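Local coordinates for protein glycerophosphoryl diester phosphodiesterase (Agrobacterium tumefaciens str. C58, PDB 3KS6) that belongs to the glycerophosphoryl diester phosphodiesterase family, has a TIM-barrel fold and binds a magnesium ion, at residues A[183-188]-A[205-210]; A[138-143]-A[157-162]. All blocks are in the same frame, centred on the assembly; numbering follows the deposited sequence.

Overall arrangement
Contacts 1 and 2 are two parallel strand pairs in the barrel sheet of this TIM-barrel protein, their centres about 9 Å apart. Between them strand 156-160 pairs with strand 184-188: Gly186 N stands 2.8 Å from Trp158 O and Gly186 O 2.9 Å from Val160 N, both probable hydrogen bonds. The rings of Trp210 and Phe140 also meet edge-to-face, Trp210 CZ2 lying 3.6 Å from Phe140 CE2. Contact 2 is next to the magnesium site, since Ser138, Phe140 and Leu159 touch Glu105, which binds the metal with Glu35 and Asp37. Acetate, probably from the crystallisation liquor, approaches the Phe140 and Trp210 side chains to about 3 and 4 Å.

Contact 1. Residues A[183-188]-A[205-210]; sequences HEIGVH and LDFGCW
Trp210 folds its indole back over the backbone of His188, the tightest side-chain packing in this parallel pairing of strands 184-188 and 206-210. Its CG sits between the backbone N and the carbonyl carbon (chi1 46°), and one indole face covers His188 N, which is 3.4 Å from Trp210 CE2. NE1 of Trp210 donates to Gly186 O at 3.0 Å; the acceptor is in the indole plane, but the donor stands well above the carbonyl plane. His188 crosses at about a right angle, its CB 4.0 Å from the centroid of the six-membered ring and its imidazole edge turned to that face in an offset edge-to-face pair. On the other face of the sheet, Val187 CG2 reaches Phe207 CZ at 3.6 Å, with Cys209 SG alongside and helix 194-202 covering Phe207. Backbone bonds run from Asp206 N to His183 O (2.8 Å) through to Trp210 N and Val187 O.

At the start of the pair the backbones stay close, but the side chains are looser and partly open to solvent: His183 is exposed, its CB pointing away from 205-210. Here Glu184 CG passes Asp206 CB at 3.7 Å, and Glu184 OE1 comes within 4.2 Å of Asp206 OD2. Both oxygens form salt bridges with Lys227 NZ, so one ammonium group probably offsets the repulsion between two neighbouring carboxylates.

Contact 2. Residues A[138-143]-A[157-162]; sequences SSFLLA and LWLVSP
Phe140 lays its ring flat against Leu159, just beyond the point where strands 135-139 and 156-160 pair in parallel. Its CB begins 3.8 Å from Leu159 O, and CG, anti to the carbonyl carbon (chi1 -78°), faces Leu159 CB. That CB sits almost exactly over the ring centre, 3.5 Å from the Phe140 centroid and 4° off the ring normal, a CH-pi contact. The two sides of the ring then part company. CD2 touches Leu159 O at 3.2 Å and CE2 approaches Ser161, whose N lies near the ring plane at the edge; Phe140 CD1 and CE1 pack on methyl CD1 of Leu159, which is 3.6 Å from Phe140 CE1. CZ, at the tip, again has Leu159 CB as its neighbour.

Strand 135-139, helix 142-151 and strand 156-160 form one beta-alpha-beta unit of the TIM barrel, and the contact joins both strands and the first turn of the helix. Leu159 N donates to Ser139 O at 2.9 Å, while the bond from Ser139 N to Leu157 O is weak. Ser139 OG accepts from Leu141 N in an ST turn and also bonds Ile106 O, tying the strand end to strand 101-106.

Trp158 CB leaves the sheet on the face opposite Ser138 and Leu157; CG is anti to the backbone N (chi1 -177°), and the indole comes nearer to 138-143. Trp158 NE1 donates a hydrogen bond to Phe140 O at 3.1 Å, the oxygen in the indole plane though the donor is above the carbonyl plane. Leu142 CD2 makes a CH-pi contact over the five-membered ring, 3.6 Å from Trp158 CE2, and Val160 CG2 lies over the other face, toward the rim. Helix 162-179 adds Val173 and Thr176 beside the indole.

Contact 1. Residues A[183-188]-A[205-210]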
ATOM      1  N   HIS A 183      -9.608  12.825  -1.045  1.00 18.31           N
ATOM      2  CA  HIS A 183     -10.855  12.429  -0.399  1.00 21.01           C
ATOM      3  C   HIS A 183     -10.696  11.364   0.662  1.00 20.08           C
ATOM      4  O   HIS A 183     -11.689  10.997   1.289  1.00 17.08           O
ATOM      5  CB  HIS A 183     -11.833  11.950  -1.456  1.00 23.31           C
ATOM      6  CG  HIS A 183     -12.010  12.936  -2.561  1.00 28.22           C
ATOM      7  ND1 HIS A 183     -12.515  14.197  -2.341  1.00 31.86           N
ATOM      8  CD2 HIS A 183     -11.699  12.872  -3.874  1.00 33.81           C
ATOM      9  CE1 HIS A 183     -12.533  14.862  -3.480  1.00 34.62           C
ATOM     10  NE2 HIS A 183     -12.031  14.085  -4.423  1.00 30.07           N
ATOM     11  N   GLU A 184      -9.456  10.909   0.897  1.00 18.58           N
ATOM     12  CA  GLU A 184      -9.185   9.884   1.874  1.00 18.15           C
ATOM     13  C   GLU A 184      -7.757  10.014   2.384  1.00 19.65           C
ATOM     14  O   GLU A 184      -6.852  10.306   1.589  1.00 18.06           O
ATOM     15  CB  GLU A 184      -9.330   8.503   1.224  1.00 18.41           C
ATOM     16  CG  GLU A 184      -9.077   7.353   2.169  1.00 16.96           C
ATOM     17  CD  GLU A 184      -9.396   5.968   1.615  1.00 19.58           C
ATOM     18  OE1 GLU A 184     -10.031   5.829   0.546  1.00 20.21           O
ATOM     19  OE2 GLU A 184      -8.985   4.989   2.281  1.00 21.23           O
ATOM     20  N   ILE A 185      -7.565   9.849   3.699  1.00 17.45           N
ATOM     21  CA  ILE A 185      -6.223   9.763   4.288  1.00 17.74           C
ATOM     22  C   ILE A 185      -6.062   8.421   4.970  1.00 18.05           C
ATOM     23  O   ILE A 185      -7.055   7.771   5.357  1.00 17.95           O
ATOM     24  CB  ILE A 185      -5.878  10.929   5.284  1.00 19.45           C
ATOM     25  CG1 ILE A 185      -6.693  10.813   6.574  1.00 19.01           C
ATOM     26  CG2 ILE A 185      -6.109  12.266   4.612  1.00 17.26           C
ATOM     27  CD1 ILE A 185      -6.364  11.852   7.664  1.00 17.93           C
ATOM     28  N   GLY A 186      -4.813   8.000   5.139  1.00 15.22           N
ATOM     29  CA  GLY A 186      -4.495   6.806   5.912  1.00 17.24           C
ATOM     30  C   GLY A 186      -3.465   7.215   6.950  1.00 17.24           C
ATOM     31  O   GLY A 186      -2.482   7.844   6.593  1.00 18.38           O
ATOM     32  N   VAL A 187      -3.737   6.912   8.218  1.00 17.64           N
ATOM     33  CA  VAL A 187      -2.812   7.177   9.315  1.00 17.92           C
ATOM     34  C   VAL A 187      -2.319   5.863   9.932  1.00 19.13           C
ATOM     35  O   VAL A 187      -3.025   4.811   9.891  1.00 17.47           O
ATOM     36  CB  VAL A 187      -3.467   8.105  10.432  1.00 18.97           C
ATOM     37  CG1 VAL A 187      -4.085   9.379   9.800  1.00 14.52           C
ATOM     38  CG2 VAL A 187      -4.536   7.369  11.269  1.00 15.87           C
ATOM     39  N   HIS A 188      -1.120   5.908  10.550  1.00 16.20           N
ATOM     40  CA  HIS A 188      -0.613   4.781  11.342  1.00 17.20           C
ATOM     41  C   HIS A 188      -1.656   4.432  12.405  1.00 16.09           C
ATOM     42  O   HIS A 188      -2.164   5.313  13.085  1.00 17.84           O
ATOM     43  CB  HIS A 188       0.684   5.168  12.034  1.00 16.71           C
ATOM     44  CG  HIS A 188       1.464   4.016  12.599  1.00 17.40           C
ATOM     45  ND1 HIS A 188       1.003   3.212  13.627  1.00 20.51           N
ATOM     46  CD2 HIS A 188       2.682   3.539  12.272  1.00 20.80           C
ATOM     47  CE1 HIS A 188       1.904   2.279  13.889  1.00 21.00           C
ATOM     48  NE2 HIS A 188       2.934   2.459  13.088  1.00 22.15           N
ATOM     49  N   LEU A 205     -14.001  13.497   4.529  1.00 16.97           N
ATOM     50  CA  LEU A 205     -12.930  12.628   4.096  1.00 18.37           C
ATOM     51  C   LEU A 205     -13.092  11.224   4.596  1.00 19.26           C
ATOM     52  O   LEU A 205     -13.596  11.018   5.715  1.00 20.71           O
ATOM     53  CB  LEU A 205     -11.595  13.157   4.641  1.00 17.27           C
ATOM     54  CG  LEU A 205     -11.123  14.566   4.257  1.00 21.42           C
ATOM     55  CD1 LEU A 205      -9.853  14.869   5.019  1.00 21.79           C
ATOM     56  CD2 LEU A 205     -10.938  14.712   2.746  1.00 25.09           C
ATOM     57  N   ASP A 206     -12.654  10.246   3.810  1.00 17.89           N
ATOM     58  CA  ASP A 206     -12.663   8.867   4.292  1.00 18.57           C
ATOM     59  C   ASP A 206     -11.440   8.656   5.185  1.00 20.59           C
ATOM     60  O   ASP A 206     -10.435   9.347   5.056  1.00 18.21           O
ATOM     61  CB  ASP A 206     -12.620   7.841   3.160  1.00 19.36           C
ATOM     62  CG  ASP A 206     -13.960   7.660   2.457  1.00 25.78           C
ATOM     63  OD1 ASP A 206     -14.985   8.103   2.991  1.00 26.03           O
ATOM     64  OD2 ASP A 206     -13.967   7.072   1.358  1.00 24.31           O
ATOM     65  N   PHE A 207     -11.539   7.690   6.089  1.00 19.28           N
ATOM     66  CA  PHE A 207     -10.518   7.474   7.116  1.00 19.85           C
ATOM     67  C   PHE A 207     -10.134   6.014   7.213  1.00 19.58           C
ATOM     68  O   PHE A 207     -10.960   5.167   7.538  1.00 19.34           O
ATOM     69  CB  PHE A 207     -11.031   7.944   8.507  1.00 19.38           C
ATOM     70  CG  PHE A 207      -9.992   7.804   9.629  1.00 19.92           C
ATOM     71  CD1 PHE A 207      -9.008   8.786   9.824  1.00 17.88           C
ATOM     72  CD2 PHE A 207     -10.005   6.715  10.474  1.00 18.42           C
ATOM     73  CE1 PHE A 207      -8.064   8.666  10.823  1.00 20.56           C
ATOM     74  CE2 PHE A 207      -9.050   6.585  11.497  1.00 21.86           C
ATOM     75  CZ  PHE A 207      -8.071   7.549  11.654  1.00 21.94           C
ATOM     76  N   GLY A 208      -8.859   5.732   7.001  1.00 17.23           N
ATOM     77  CA  GLY A 208      -8.322   4.405   7.178  1.00 18.69           C
ATOM     78  C   GLY A 208      -6.950   4.385   7.834  1.00 19.88           C
ATOM     79  O   GLY A 208      -6.400   5.437   8.187  1.00 16.63           O
ATOM     80  N   CYS A 209      -6.400   3.185   7.997  1.00 18.49           N
ATOM     81  CA  CYS A 209      -5.155   3.020   8.726  1.00 16.70           C
ATOM     82  C   CYS A 209      -4.149   2.108   8.048  1.00 17.45           C
ATOM     83  O   CYS A 209      -4.433   1.409   7.050  1.00 20.28           O
ATOM     84  CB  CYS A 209      -5.421   2.545  10.175  1.00 19.22           C
ATOM     85  SG  CYS A 209      -6.560   3.581  11.084  1.00 20.87           S
ATOM     86  N   TRP A 210      -2.931   2.150   8.568  1.00 17.60           N
ATOM     87  CA  TRP A 210      -1.849   1.282   8.123  1.00 16.57           C
ATOM     88  C   TRP A 210      -0.988   0.893   9.335  1.00 19.49           C
ATOM     89  O   TRP A 210      -1.154   1.425  10.451  1.00 19.27           O
ATOM     90  CB  TRP A 210      -1.014   1.904   6.981  1.00 18.46           C
ATOM     91  CG  TRP A 210      -0.617   3.328   7.182  1.00 16.49           C
ATOM     92  CD1 TRP A 210      -1.339   4.406   6.881  1.00 17.58           C
ATOM     93  CD2 TRP A 210       0.630   3.805   7.725  1.00 17.82           C
ATOM     94  NE1 TRP A 210      -0.646   5.557   7.215  1.00 17.39           N
ATOM     95  CE2 TRP A 210       0.575   5.204   7.718  1.00 18.26           C
ATOM     96  CE3 TRP A 210       1.795   3.182   8.193  1.00 18.83           C
ATOM     97  CZ2 TRP A 210       1.613   5.988   8.206  1.00 14.94           C
ATOM     98  CZ3 TRP A 210       2.824   3.954   8.653  1.00 19.18           C
ATOM     99  CH2 TRP A 210       2.734   5.345   8.659  1.00 19.70           C
TER

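Contact 2. Residues A[138-143]-A[157-162]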
ATOM      1  N   SER A 138      -1.879   5.217  -3.611  1.00 18.70           N
ATOM      2  CA  SER A 138      -1.565   5.841  -2.325  1.00 16.14           C
ATOM      3  C   SER A 138      -0.150   6.428  -2.401  1.00 16.98           C
ATOM      4  O   SER A 138       0.625   6.011  -3.234  1.00 13.76           O
ATOM      5  CB  SER A 138      -1.583   4.798  -1.216  1.00 17.13           C
ATOM      6  OG  SER A 138      -0.583   3.807  -1.406  1.00 17.10           O
ATOM      7  N   SER A 139       0.142   7.412  -1.550  1.00 17.31           N
ATOM      8  CA  SER A 139       1.505   7.938  -1.441  1.00 16.21           C
ATOM      9  C   SER A 139       1.598   8.751  -0.201  1.00 16.46           C
ATOM     10  O   SER A 139       0.583   9.329   0.215  1.00 15.50           O
ATOM     11  CB  SER A 139       1.811   8.876  -2.606  1.00 18.79           C
ATOM     12  OG  SER A 139       3.161   9.255  -2.610  1.00 17.00           O
ATOM     13  N   PHE A 140       2.799   8.826   0.394  1.00 14.57           N
ATOM     14  CA  PHE A 140       3.037   9.807   1.466  1.00 15.80           C
ATOM     15  C   PHE A 140       3.304  11.206   0.901  1.00 16.59           C
ATOM     16  O   PHE A 140       3.244  12.178   1.651  1.00 16.47           O
ATOM     17  CB  PHE A 140       4.245   9.411   2.301  1.00 17.20           C
ATOM     18  CG  PHE A 140       3.982   8.315   3.284  1.00 16.05           C
ATOM     19  CD1 PHE A 140       4.113   6.979   2.920  1.00 17.91           C
ATOM     20  CD2 PHE A 140       3.579   8.604   4.578  1.00 18.66           C
ATOM     21  CE1 PHE A 140       3.891   5.968   3.830  1.00 17.68           C
ATOM     22  CE2 PHE A 140       3.339   7.569   5.486  1.00 19.76           C
ATOM     23  CZ  PHE A 140       3.512   6.272   5.103  1.00 20.12           C
ATOM     24  N   LEU A 141       3.648  11.293  -0.393  1.00 17.51           N
ATOM     25  CA  LEU A 141       4.089  12.533  -1.023  1.00 17.19           C
ATOM     26  C   LEU A 141       2.971  13.261  -1.746  1.00 17.00           C
ATOM     27  O   LEU A 141       2.360  12.750  -2.685  1.00 14.94           O
ATOM     28  CB  LEU A 141       5.248  12.304  -1.981  1.00 19.82           C
ATOM     29  CG  LEU A 141       6.674  12.250  -1.408  1.00 21.50           C
ATOM     30  CD1 LEU A 141       6.810  11.135  -0.421  1.00 20.96           C
ATOM     31  CD2 LEU A 141       7.749  12.094  -2.495  1.00 19.38           C
ATOM     32  N   LEU A 142       2.710  14.482  -1.311  1.00 14.78           N
ATOM     33  CA  LEU A 142       1.709  15.322  -1.956  1.00 14.21           C
ATOM     34  C   LEU A 142       2.059  15.628  -3.409  1.00 17.40           C
ATOM     35  O   LEU A 142       1.163  15.773  -4.243  1.00 17.54           O
ATOM     36  CB  LEU A 142       1.504  16.645  -1.214  1.00 16.32           C
ATOM     37  CG  LEU A 142       0.680  16.583   0.046  1.00 16.93           C
ATOM     38  CD1 LEU A 142       0.571  18.038   0.592  1.00 17.31           C
ATOM     39  CD2 LEU A 142      -0.700  15.968  -0.205  1.00 18.27           C
ATOM     40  N   ALA A 143       3.342  15.744  -3.734  1.00 19.01           N
ATOM     41  CA  ALA A 143       3.722  15.961  -5.132  1.00 18.23           C
ATOM     42  C   ALA A 143       3.182  14.836  -5.987  1.00 21.02           C
ATOM     43  O   ALA A 143       2.709  15.065  -7.092  1.00 19.23           O
ATOM     44  CB  ALA A 143       5.291  16.020  -5.303  1.00 18.00           C
ATOM     45  N   LEU A 157      -5.474   7.912  -2.080  1.00 18.71           N
ATOM     46  CA  LEU A 157      -5.452   8.187  -0.648  1.00 16.00           C
ATOM     47  C   LEU A 157      -4.056   8.664  -0.232  1.00 17.71           C
ATOM     48  O   LEU A 157      -3.051   8.108  -0.669  1.00 13.37           O
ATOM     49  CB  LEU A 157      -5.922   7.009   0.196  1.00 19.44           C
ATOM     50  CG  LEU A 157      -4.995   5.832   0.438  1.00 19.72           C
ATOM     51  CD1 LEU A 157      -4.173   6.015   1.681  1.00 17.04           C
ATOM     52  CD2 LEU A 157      -5.749   4.508   0.539  1.00 25.51           C
ATOM     53  N   TRP A 158      -4.054   9.677   0.633  1.00 15.97           N
ATOM     54  CA  TRP A 158      -2.839  10.288   1.154  1.00 14.38           C
ATOM     55  C   TRP A 158      -2.468   9.624   2.456  1.00 17.09           C
ATOM     56  O   TRP A 158      -3.246   9.575   3.419  1.00 16.76           O
ATOM     57  CB  TRP A 158      -3.042  11.785   1.326  1.00 16.04           C
ATOM     58  CG  TRP A 158      -1.794  12.501   1.791  1.00 14.28           C
ATOM     59  CD1 TRP A 158      -0.513  12.189   1.508  1.00 18.88           C
ATOM     60  CD2 TRP A 158      -1.761  13.666   2.623  1.00 13.42           C
ATOM     61  NE1 TRP A 158       0.341  13.075   2.140  1.00 17.66           N
ATOM     62  CE2 TRP A 158      -0.414  13.985   2.838  1.00 16.63           C
ATOM     63  CE3 TRP A 158      -2.753  14.470   3.197  1.00 18.12           C
ATOM     64  CZ2 TRP A 158      -0.021  15.093   3.599  1.00 21.71           C
ATOM     65  CZ3 TRP A 158      -2.370  15.539   3.953  1.00 14.90           C
ATOM     66  CH2 TRP A 158      -1.019  15.855   4.145  1.00 18.34           C
ATOM     67  N   LEU A 159      -1.265   9.076   2.466  1.00 16.92           N
ATOM     68  CA  LEU A 159      -0.675   8.468   3.652  1.00 17.95           C
ATOM     69  C   LEU A 159      -0.020   9.552   4.458  1.00 19.03           C
ATOM     70  O   LEU A 159       0.906  10.253   3.974  1.00 16.65           O
ATOM     71  CB  LEU A 159       0.366   7.442   3.234  1.00 21.46           C
ATOM     72  CG  LEU A 159      -0.199   6.244   2.435  1.00 19.58           C
ATOM     73  CD1 LEU A 159       0.939   5.442   1.749  1.00 17.02           C
ATOM     74  CD2 LEU A 159      -1.000   5.384   3.389  1.00 20.65           C
ATOM     75  N   VAL A 160      -0.516   9.701   5.681  1.00 16.16           N
ATOM     76  CA  VAL A 160      -0.093  10.781   6.608  1.00 16.61           C
ATOM     77  C   VAL A 160       0.737  10.156   7.732  1.00 16.57           C
ATOM     78  O   VAL A 160       0.214   9.424   8.608  1.00 17.27           O
ATOM     79  CB  VAL A 160      -1.325  11.492   7.153  1.00 16.38           C
ATOM     80  CG1 VAL A 160      -0.935  12.585   8.192  1.00 16.16           C
ATOM     81  CG2 VAL A 160      -2.156  12.106   5.997  1.00 18.54           C
ATOM     82  N   SER A 161       2.042  10.411   7.709  1.00 18.50           N
ATOM     83  CA  SER A 161       2.963   9.843   8.685  1.00 16.62           C
ATOM     84  C   SER A 161       2.715  10.398  10.090  1.00 15.92           C
ATOM     85  O   SER A 161       2.187  11.510  10.235  1.00 17.12           O
ATOM     86  CB  SER A 161       4.400  10.153   8.300  1.00 20.38           C
ATOM     87  OG  SER A 161       4.597  11.560   8.340  1.00 18.04           O
ATOM     88  N   PRO A 162       3.097   9.640  11.130  1.00 17.05           N
ATOM     89  CA  PRO A 162       3.003  10.181  12.504  1.00 17.76           C
ATOM     90  C   PRO A 162       3.602  11.601  12.654  1.00 19.75           C
ATOM     91  O   PRO A 162       2.988  12.445  13.327  1.00 18.37           O
ATOM     92  CB  PRO A 162       3.714   9.106  13.356  1.00 21.94           C
ATOM     93  CG  PRO A 162       3.371   7.807  12.580  1.00 21.10           C
ATOM     94  CD  PRO A 162       3.561   8.240  11.117  1.00 20.32           C
TER